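Local coordinates for protein terminase, large subunit (Bacillus phage spp1, PDB 2WBN) that drives ATP-powered translocation of viral DNA into empty capsids and cuts the genome with its metal-dependent C-terminal nuclease domain, the part present here, at residues 80-85 with 159-163; 104-110 with 127-133. All blocks are in the same frame, centred on the assembly; numbering follows the deposited sequence.

Contact 1: 80-85 with 159-163; sequences AIDELV and RTPNI
Asp-82 and Thr-160 have the nearest CA atoms of the two segments, 5.6 Å apart, where the turn entering helix 161-169 passes strand 80-85. The strand carries a classic beta bulge here: Ile-81 and Asp-82 both face Arg-68 of the adjacent strand. Past the bulge, Glu-83 directs its side chain at the start of the helix. With CG set between the backbone N and the carbonyl carbon (chi1 72°) and the chain extended beyond, the carboxylate grips two successive amides through syn lone pairs: OE2 accepts from Asn-162 N at 2.8 Å, and OE1 from Ile-163 N at 2.8 Å with an N-H...O angle of 166°. OE2 takes a second bond from Asn-162 ND2 at 3.0 Å, arriving from above the carboxylate plane. The positive end of the helix would probably favour the ionised acid. Van der Waals contacts flank this grip: Thr-160 CG2 lies 3.5 Å from Asp-82 CA, Val-85 CG2 packs against the Asn-162 amide, and Ala-80 CB forms an apolar pair with Ile-163 CD1 at 4.0 Å. Three waters bridge the bulged end, one joining Asp-82 OD1 to Arg-159 O; Asp-82 OD2 bonds Tyr-103 OH, and Arg-159 NH2 reaches Ile-40 O and Asp-42. A strand carboxylate thus fixes a helix start against the central sheet of the RNase H-like nuclease domain, with the Val-85 side chain about 6 Å from that of His-190, a manganese ligand.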
ATOM      1  N   ALA A  80       1.854   3.235   8.724  1.00 44.97           N
ATOM      2  CA  ALA A  80       2.368   3.777   7.460  1.00 45.06           C
ATOM      3  C   ALA A  80       3.647   4.558   7.698  1.00 44.98           C
ATOM      4  O   ALA A  80       3.682   5.476   8.526  1.00 45.89           O
ATOM      5  CB  ALA A  80       1.306   4.643   6.761  1.00 44.20           C
ATOM      6  N   ILE A  81       4.705   4.184   6.978  1.00 45.48           N
ATOM      7  CA  ILE A  81       6.025   4.790   7.163  1.00 45.88           C
ATOM      8  C   ILE A  81       6.310   5.801   6.063  1.00 45.35           C
ATOM      9  O   ILE A  81       6.726   6.930   6.331  1.00 44.81           O
ATOM     10  CB  ILE A  81       7.149   3.715   7.175  1.00 46.17           C
ATOM     11  CG1 ILE A  81       6.936   2.735   8.334  1.00 47.89           C
ATOM     12  CG2 ILE A  81       8.520   4.385   7.261  1.00 47.08           C
ATOM     13  CD1 ILE A  81       7.979   1.592   8.423  1.00 48.29           C
ATOM     14  N   ASP A  82       6.090   5.389   4.816  1.00 45.08           N
ATOM     15  CA  ASP A  82       6.382   6.249   3.702  1.00 45.03           C
ATOM     16  C   ASP A  82       5.582   5.829   2.465  1.00 45.27           C
ATOM     17  O   ASP A  82       4.921   4.794   2.458  1.00 45.19           O
ATOM     18  CB  ASP A  82       7.885   6.221   3.435  1.00 45.15           C
ATOM     19  CG  ASP A  82       8.425   7.528   2.878  1.00 45.59           C
ATOM     20  OD1 ASP A  82       7.634   8.418   2.497  1.00 47.96           O
ATOM     21  OD2 ASP A  82       9.667   7.665   2.818  1.00 47.19           O
ATOM     22  N   GLU A  83       5.631   6.677   1.441  1.00 45.48           N
ATOM     23  CA  GLU A  83       4.905   6.465   0.203  1.00 45.79           C
ATOM     24  C   GLU A  83       5.551   7.282  -0.923  1.00 45.62           C
ATOM     25  O   GLU A  83       6.280   8.252  -0.672  1.00 45.90           O
ATOM     26  CB  GLU A  83       3.441   6.900   0.367  1.00 45.77           C
ATOM     27  CG  GLU A  83       3.284   8.417   0.453  1.00 47.72           C
ATOM     28  CD  GLU A  83       1.886   8.913   0.750  1.00 48.42           C
ATOM     29  OE1 GLU A  83       1.017   8.114   1.149  1.00 51.28           O
ATOM     30  OE2 GLU A  83       1.652  10.137   0.582  1.00 47.61           O
ATOM     31  N   LEU A  84       5.261   6.886  -2.159  1.00 45.16           N
ATOM     32  CA  LEU A  84       5.507   7.707  -3.329  1.00 44.92           C
ATOM     33  C   LEU A  84       4.327   7.499  -4.260  1.00 44.79           C
ATOM     34  O   LEU A  84       4.054   6.373  -4.684  1.00 45.85           O
ATOM     35  CB  LEU A  84       6.816   7.324  -4.039  1.00 45.68           C
ATOM     36  CG  LEU A  84       7.213   8.139  -5.274  1.00 45.61           C
ATOM     37  CD1 LEU A  84       7.593   9.600  -4.935  1.00 47.92           C
ATOM     38  CD2 LEU A  84       8.359   7.448  -6.011  1.00 48.20           C
ATOM     39  N   VAL A  85       3.634   8.585  -4.575  1.00 44.37           N
ATOM     40  CA  VAL A  85       2.525   8.581  -5.522  1.00 44.61           C
ATOM     41  C   VAL A  85       2.878   9.515  -6.677  1.00 45.01           C
ATOM     42  O   VAL A  85       3.125  10.713  -6.475  1.00 45.99           O
ATOM     43  CB  VAL A  85       1.206   8.988  -4.843  1.00 44.80           C
ATOM     44  CG1 VAL A  85       0.035   8.965  -5.856  1.00 44.36           C
ATOM     45  CG2 VAL A  85       0.911   8.053  -3.638  1.00 46.43           C
ATOM     46  N   ARG A 159       3.627  12.252   7.158  1.00 45.26           N
ATOM     47  CA  ARG A 159       4.529  11.327   6.482  1.00 45.41           C
ATOM     48  C   ARG A 159       3.927  10.786   5.218  1.00 44.94           C
ATOM     49  O   ARG A 159       4.625  10.679   4.201  1.00 45.51           O
ATOM     50  CB  ARG A 159       4.842  10.132   7.382  1.00 45.06           C
ATOM     51  CG  ARG A 159       5.472  10.512   8.672  1.00 45.46           C
ATOM     52  CD  ARG A 159       5.729   9.323   9.596  1.00 44.67           C
ATOM     53  NE  ARG A 159       6.293   9.823  10.837  1.00 45.94           N
ATOM     54  CZ  ARG A 159       7.584  10.088  11.032  1.00 47.86           C
ATOM     55  NH1 ARG A 159       8.487   9.859  10.080  1.00 47.27           N
ATOM     56  NH2 ARG A 159       7.973  10.579  12.196  1.00 47.99           N
ATOM     57  N   THR A 160       2.650  10.394   5.282  1.00 44.40           N
ATOM     58  CA  THR A 160       2.019   9.702   4.138  1.00 44.90           C
ATOM     59  C   THR A 160       0.667  10.311   3.814  1.00 44.20           C
ATOM     60  O   THR A 160      -0.373   9.721   4.136  1.00 44.44           O
ATOM     61  CB  THR A 160       1.875   8.183   4.371  1.00 45.40           C
ATOM     62  OG1 THR A 160       1.080   7.918   5.537  1.00 45.81           O
ATOM     63  CG2 THR A 160       3.264   7.514   4.532  1.00 44.87           C
ATOM     64  N   PRO A 161       0.670  11.511   3.210  1.00 44.43           N
ATOM     65  CA  PRO A 161      -0.607  12.242   3.001  1.00 43.49           C
ATOM     66  C   PRO A 161      -1.565  11.564   2.032  1.00 43.37           C
ATOM     67  O   PRO A 161      -2.782  11.683   2.197  1.00 41.20           O
ATOM     68  CB  PRO A 161      -0.169  13.599   2.458  1.00 43.74           C
ATOM     69  CG  PRO A 161       1.210  13.398   1.943  1.00 44.45           C
ATOM     70  CD  PRO A 161       1.824  12.324   2.803  1.00 44.20           C
ATOM     71  N   ASN A 162      -1.020  10.862   1.035  1.00 43.29           N
ATOM     72  CA  ASN A 162      -1.861  10.165   0.077  1.00 43.64           C
ATOM     73  C   ASN A 162      -2.569   8.953   0.685  1.00 42.90           C
ATOM     74  O   ASN A 162      -3.784   8.786   0.515  1.00 43.05           O
ATOM     75  CB  ASN A 162      -1.041   9.726  -1.162  1.00 43.89           C
ATOM     76  CG  ASN A 162      -0.611  10.896  -2.019  1.00 45.39           C
ATOM     77  OD1 ASN A 162      -1.447  11.519  -2.666  1.00 48.72           O
ATOM     78  ND2 ASN A 162       0.690  11.207  -2.028  1.00 46.19           N
ATOM     79  N   ILE A 163      -1.823   8.120   1.387  1.00 42.64           N
ATOM     80  CA  ILE A 163      -2.399   7.010   2.158  1.00 43.38           C
ATOM     81  C   ILE A 163      -3.496   7.525   3.110  1.00 43.24           C
ATOM     82  O   ILE A 163      -4.609   6.989   3.137  1.00 43.04           O
ATOM     83  CB  ILE A 163      -1.318   6.244   2.974  1.00 43.41           C
ATOM     84  CG1 ILE A 163      -0.378   5.465   2.057  1.00 44.56           C
ATOM     85  CG2 ILE A 163      -1.966   5.239   3.958  1.00 44.28           C
ATOM     86  CD1 ILE A 163       0.868   4.916   2.753  1.00 44.04           C
TER
HETATM   87  O   HOH W   1       2.186   7.790   8.136  1.00 46.89           O
HETATM   88  O   HOH W   2       8.432   8.680   7.331  1.00 51.86           O
HETATM   89  O   HOH W   3       7.301  10.748   3.790  1.00 53.03           O

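Contact 2: 104-110 with 127-133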
ATOM      1  N   GLU A 104      15.837  -0.406  -0.233  1.00 53.61           N
ATOM      2  CA  GLU A 104      16.152  -1.456  -1.219  1.00 54.68           C
ATOM      3  C   GLU A 104      16.306  -2.808  -0.527  1.00 54.64           C
ATOM      4  O   GLU A 104      16.190  -3.862  -1.162  1.00 54.76           O
ATOM      5  CB  GLU A 104      17.467  -1.160  -1.966  1.00 54.89           C
ATOM      6  CG  GLU A 104      17.878   0.316  -2.049  1.00 57.14           C
ATOM      7  CD  GLU A 104      19.376   0.509  -1.884  1.00 59.11           C
ATOM      8  OE1 GLU A 104      19.797   1.304  -1.006  1.00 59.98           O
ATOM      9  OE2 GLU A 104      20.129  -0.145  -2.637  1.00 60.99           O
ATOM     10  N   SER A 105      16.597  -2.768   0.770  1.00 54.48           N
ATOM     11  CA  SER A 105      16.922  -3.968   1.525  1.00 54.44           C
ATOM     12  C   SER A 105      15.681  -4.706   2.014  1.00 53.70           C
ATOM     13  O   SER A 105      15.784  -5.834   2.472  1.00 54.22           O
ATOM     14  CB  SER A 105      17.824  -3.611   2.709  1.00 54.51           C
ATOM     15  OG  SER A 105      17.260  -2.553   3.464  1.00 56.56           O
ATOM     16  N   ALA A 106      14.515  -4.067   1.941  1.00 52.83           N
ATOM     17  CA  ALA A 106      13.258  -4.736   2.248  1.00 51.87           C
ATOM     18  C   ALA A 106      12.552  -5.065   0.937  1.00 51.22           C
ATOM     19  O   ALA A 106      12.633  -4.317  -0.044  1.00 50.98           O
ATOM     20  CB  ALA A 106      12.377  -3.862   3.135  1.00 51.88           C
ATOM     21  N   ARG A 107      11.859  -6.192   0.932  1.00 50.26           N
ATOM     22  CA  ARG A 107      11.182  -6.685  -0.255  1.00 49.92           C
ATOM     23  C   ARG A 107      10.047  -5.773  -0.701  1.00 49.19           C
ATOM     24  O   ARG A 107       9.329  -5.245   0.133  1.00 48.31           O
ATOM     25  CB  ARG A 107      10.603  -8.062   0.036  1.00 50.38           C
ATOM     26  CG  ARG A 107       9.928  -8.683  -1.148  1.00 51.98           C
ATOM     27  CD  ARG A 107       9.787 -10.159  -0.967  1.00 54.22           C
ATOM     28  NE  ARG A 107       8.861 -10.481   0.108  1.00 56.30           N
ATOM     29  CZ  ARG A 107       8.621 -11.717   0.537  1.00 56.23           C
ATOM     30  NH1 ARG A 107       9.238 -12.756  -0.017  1.00 56.55           N
ATOM     31  NH2 ARG A 107       7.760 -11.916   1.525  1.00 56.89           N
ATOM     32  N   ILE A 108       9.881  -5.630  -2.021  1.00 48.00           N
ATOM     33  CA  ILE A 108       8.726  -4.932  -2.611  1.00 47.34           C
ATOM     34  C   ILE A 108       7.870  -5.946  -3.378  1.00 46.72           C
ATOM     35  O   ILE A 108       8.376  -6.651  -4.280  1.00 46.51           O
ATOM     36  CB  ILE A 108       9.163  -3.783  -3.555  1.00 47.01           C
ATOM     37  CG1 ILE A 108      10.034  -2.770  -2.803  1.00 47.92           C
ATOM     38  CG2 ILE A 108       7.942  -3.078  -4.184  1.00 48.07           C
ATOM     39  CD1 ILE A 108      10.757  -1.770  -3.699  1.00 48.46           C
ATOM     40  N   ILE A 109       6.605  -6.067  -2.981  1.00 45.69           N
ATOM     41  CA  ILE A 109       5.648  -6.886  -3.701  1.00 45.84           C
ATOM     42  C   ILE A 109       4.919  -5.958  -4.648  1.00 45.81           C
ATOM     43  O   ILE A 109       4.335  -4.948  -4.223  1.00 44.92           O
ATOM     44  CB  ILE A 109       4.669  -7.648  -2.773  1.00 46.59           C
ATOM     45  CG1 ILE A 109       5.445  -8.554  -1.799  1.00 47.21           C
ATOM     46  CG2 ILE A 109       3.746  -8.531  -3.601  1.00 47.28           C
ATOM     47  CD1 ILE A 109       4.566  -9.405  -0.848  1.00 46.19           C
ATOM     48  N   ALA A 110       4.977  -6.285  -5.941  1.00 45.09           N
ATOM     49  CA  ALA A 110       4.497  -5.401  -6.972  1.00 45.52           C
ATOM     50  C   ALA A 110       3.367  -5.972  -7.801  1.00 45.71           C
ATOM     51  O   ALA A 110       3.329  -7.157  -8.118  1.00 46.06           O
ATOM     52  CB  ALA A 110       5.655  -4.980  -7.900  1.00 45.39           C
ATOM     53  N   ILE A 127      16.847  -2.757  -8.456  1.00 52.22           N
ATOM     54  CA  ILE A 127      15.975  -3.053  -7.315  1.00 52.51           C
ATOM     55  C   ILE A 127      15.761  -4.568  -7.289  1.00 52.86           C
ATOM     56  O   ILE A 127      14.838  -5.095  -7.905  1.00 52.45           O
ATOM     57  CB  ILE A 127      14.634  -2.284  -7.388  1.00 52.14           C
ATOM     58  CG1 ILE A 127      14.891  -0.785  -7.585  1.00 52.04           C
ATOM     59  CG2 ILE A 127      13.798  -2.531  -6.123  1.00 51.77           C
ATOM     60  CD1 ILE A 127      15.588  -0.109  -6.405  1.00 52.13           C
ATOM     61  N   ASN A 128      16.642  -5.254  -6.569  1.00 53.25           N
ATOM     62  CA  ASN A 128      16.734  -6.704  -6.630  1.00 53.92           C
ATOM     63  C   ASN A 128      15.613  -7.420  -5.905  1.00 53.91           C
ATOM     64  O   ASN A 128      15.137  -8.460  -6.376  1.00 54.13           O
ATOM     65  CB  ASN A 128      18.070  -7.161  -6.048  1.00 54.36           C
ATOM     66  CG  ASN A 128      19.254  -6.658  -6.850  1.00 56.26           C
ATOM     67  OD1 ASN A 128      19.238  -6.665  -8.088  1.00 59.30           O
ATOM     68  ND2 ASN A 128      20.300  -6.226  -6.148  1.00 59.29           N
ATOM     69  N   ARG A 129      15.198  -6.871  -4.764  1.00 53.59           N
ATOM     70  CA  ARG A 129      14.181  -7.500  -3.926  1.00 53.75           C
ATOM     71  C   ARG A 129      12.782  -7.063  -4.332  1.00 53.57           C
ATOM     72  O   ARG A 129      11.954  -6.720  -3.503  1.00 54.47           O
ATOM     73  CB  ARG A 129      14.455  -7.195  -2.447  1.00 53.60           C
ATOM     74  CG  ARG A 129      15.802  -7.744  -1.986  1.00 55.02           C
ATOM     75  CD  ARG A 129      16.127  -7.471  -0.539  1.00 56.33           C
ATOM     76  NE  ARG A 129      17.537  -7.783  -0.277  1.00 59.61           N
ATOM     77  CZ  ARG A 129      18.085  -7.915   0.929  1.00 61.38           C
ATOM     78  NH1 ARG A 129      17.356  -7.773   2.032  1.00 63.06           N
ATOM     79  NH2 ARG A 129      19.381  -8.198   1.037  1.00 62.45           N
ATOM     80  N   ILE A 130      12.517  -7.036  -5.624  1.00 53.64           N
ATOM     81  CA  ILE A 130      11.163  -6.798  -6.087  1.00 53.13           C
ATOM     82  C   ILE A 130      10.654  -8.128  -6.605  1.00 53.28           C
ATOM     83  O   ILE A 130      11.397  -8.871  -7.276  1.00 52.57           O
ATOM     84  CB  ILE A 130      11.089  -5.687  -7.151  1.00 53.27           C
ATOM     85  CG1 ILE A 130       9.631  -5.427  -7.554  1.00 53.14           C
ATOM     86  CG2 ILE A 130      11.936  -6.030  -8.390  1.00 53.27           C
ATOM     87  CD1 ILE A 130       9.392  -4.051  -8.067  1.00 53.73           C
ATOM     88  N   GLU A 131       9.426  -8.479  -6.237  1.00 52.70           N
ATOM     89  CA  GLU A 131       8.772  -9.621  -6.862  1.00 53.17           C
ATOM     90  C   GLU A 131       7.300  -9.351  -7.136  1.00 52.36           C
ATOM     91  O   GLU A 131       6.670  -8.516  -6.485  1.00 51.61           O
ATOM     92  CB  GLU A 131       8.969 -10.907  -6.048  1.00 53.79           C
ATOM     93  CG  GLU A 131       8.134 -11.038  -4.786  1.00 55.81           C
ATOM     94  CD  GLU A 131       8.491 -12.302  -4.009  1.00 58.11           C
ATOM     95  OE1 GLU A 131       9.475 -12.264  -3.240  1.00 59.72           O
ATOM     96  OE2 GLU A 131       7.795 -13.333  -4.170  1.00 59.48           O
ATOM     97  N   GLY A 132       6.771 -10.050  -8.138  1.00 51.49           N
ATOM     98  CA  GLY A 132       5.375  -9.935  -8.496  1.00 51.53           C
ATOM     99  C   GLY A 132       4.489 -10.441  -7.377  1.00 52.10           C
ATOM    100  O   GLY A 132       4.831 -11.427  -6.706  1.00 51.50           O
ATOM    101  N   ALA A 133       3.371  -9.750  -7.150  1.00 51.84           N
ATOM    102  CA  ALA A 133       2.331 -10.252  -6.270  1.00 52.20           C
ATOM    103  C   ALA A 133       1.890 -11.617  -6.785  1.00 52.96           C
ATOM    104  O   ALA A 133       1.566 -11.757  -7.953  1.00 51.80           O
ATOM    105  CB  ALA A 133       1.147  -9.305  -6.230  1.00 52.41           C
TER
HETATM  106  O   HOH W   4      15.677  -3.952  -3.685  1.00 52.79           O
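Ile-108, Ile-109 and Ala-110 pair with Ile-130, Glu-131 and Gly-132 in parallel register, the short strand axes approaching to 4.7 Å at an angle of 31°. Four backbone hydrogen bonds establish the pairing: Ile-108 N to Arg-129 O, Glu-131 N to Ile-108 O, Ala-110 N to Glu-131 O, and Ala-133 N to Ala-110 O at 2.8 Å. CA-H...O contacts accompany them, such as Ile-130 CA to Ile-108 O at 3.3 Å. Apolar packing occupies both faces. On one, Ile-108 CD1 meets Ile-127 CG2 at 4.0 Å, and Ile-130, with CG1 opposite the backbone N (chi1 -177°), lays CD1 3.9 Å from Ala-110 CB. On the other, Ile-109 CG2 rests on Ala-133, 3.8 Å from its CB. Among charged groups, Arg-107 bends at chi3 (67°) and forms a salt bridge, NH1 to Glu-131 OE1 at 3.3 Å, whose hydrogen bond is weak, with guanidinium and carboxylate planes nearly perpendicular; Glu-131 OE2 is held by Lys-134 and Arg-201. Arg-129 runs extended alongside the 104-105 backbone, Ser-105 CA lying over one face of its guanidinium, while a water links Glu-104 O to Arg-129 N. The pair joins the two strands of a beta-alpha-beta unit: helix 115-124 packs on Ile-130 and Ala-110, helix 91-100 on Ile-127, and strand 51-56 borders 108-110 on its other edge, leaving 130-132 outermost.

From the N terminus, strand 77-86 supplies the first half of contact 1, and the chain then passes through helix 91-100 to the first half of contact 2. Only 16 residues, ten of them in helix 115-124, separate 104-110 from 127-133, so contact 2 closes a short loop. The chain continues through helix 140-148 and strand 152-155 before 159-163 returns to 80-85, closing a loop of 73 residues that encloses contact 2 entirely; the two nest without crossing. Both reach the same mixed sheet, yet their nearest atoms are about 9 Å apart. Contact 1 ties helix 161-169 to the sheet, whereas contact 2 builds its 130-132 edge.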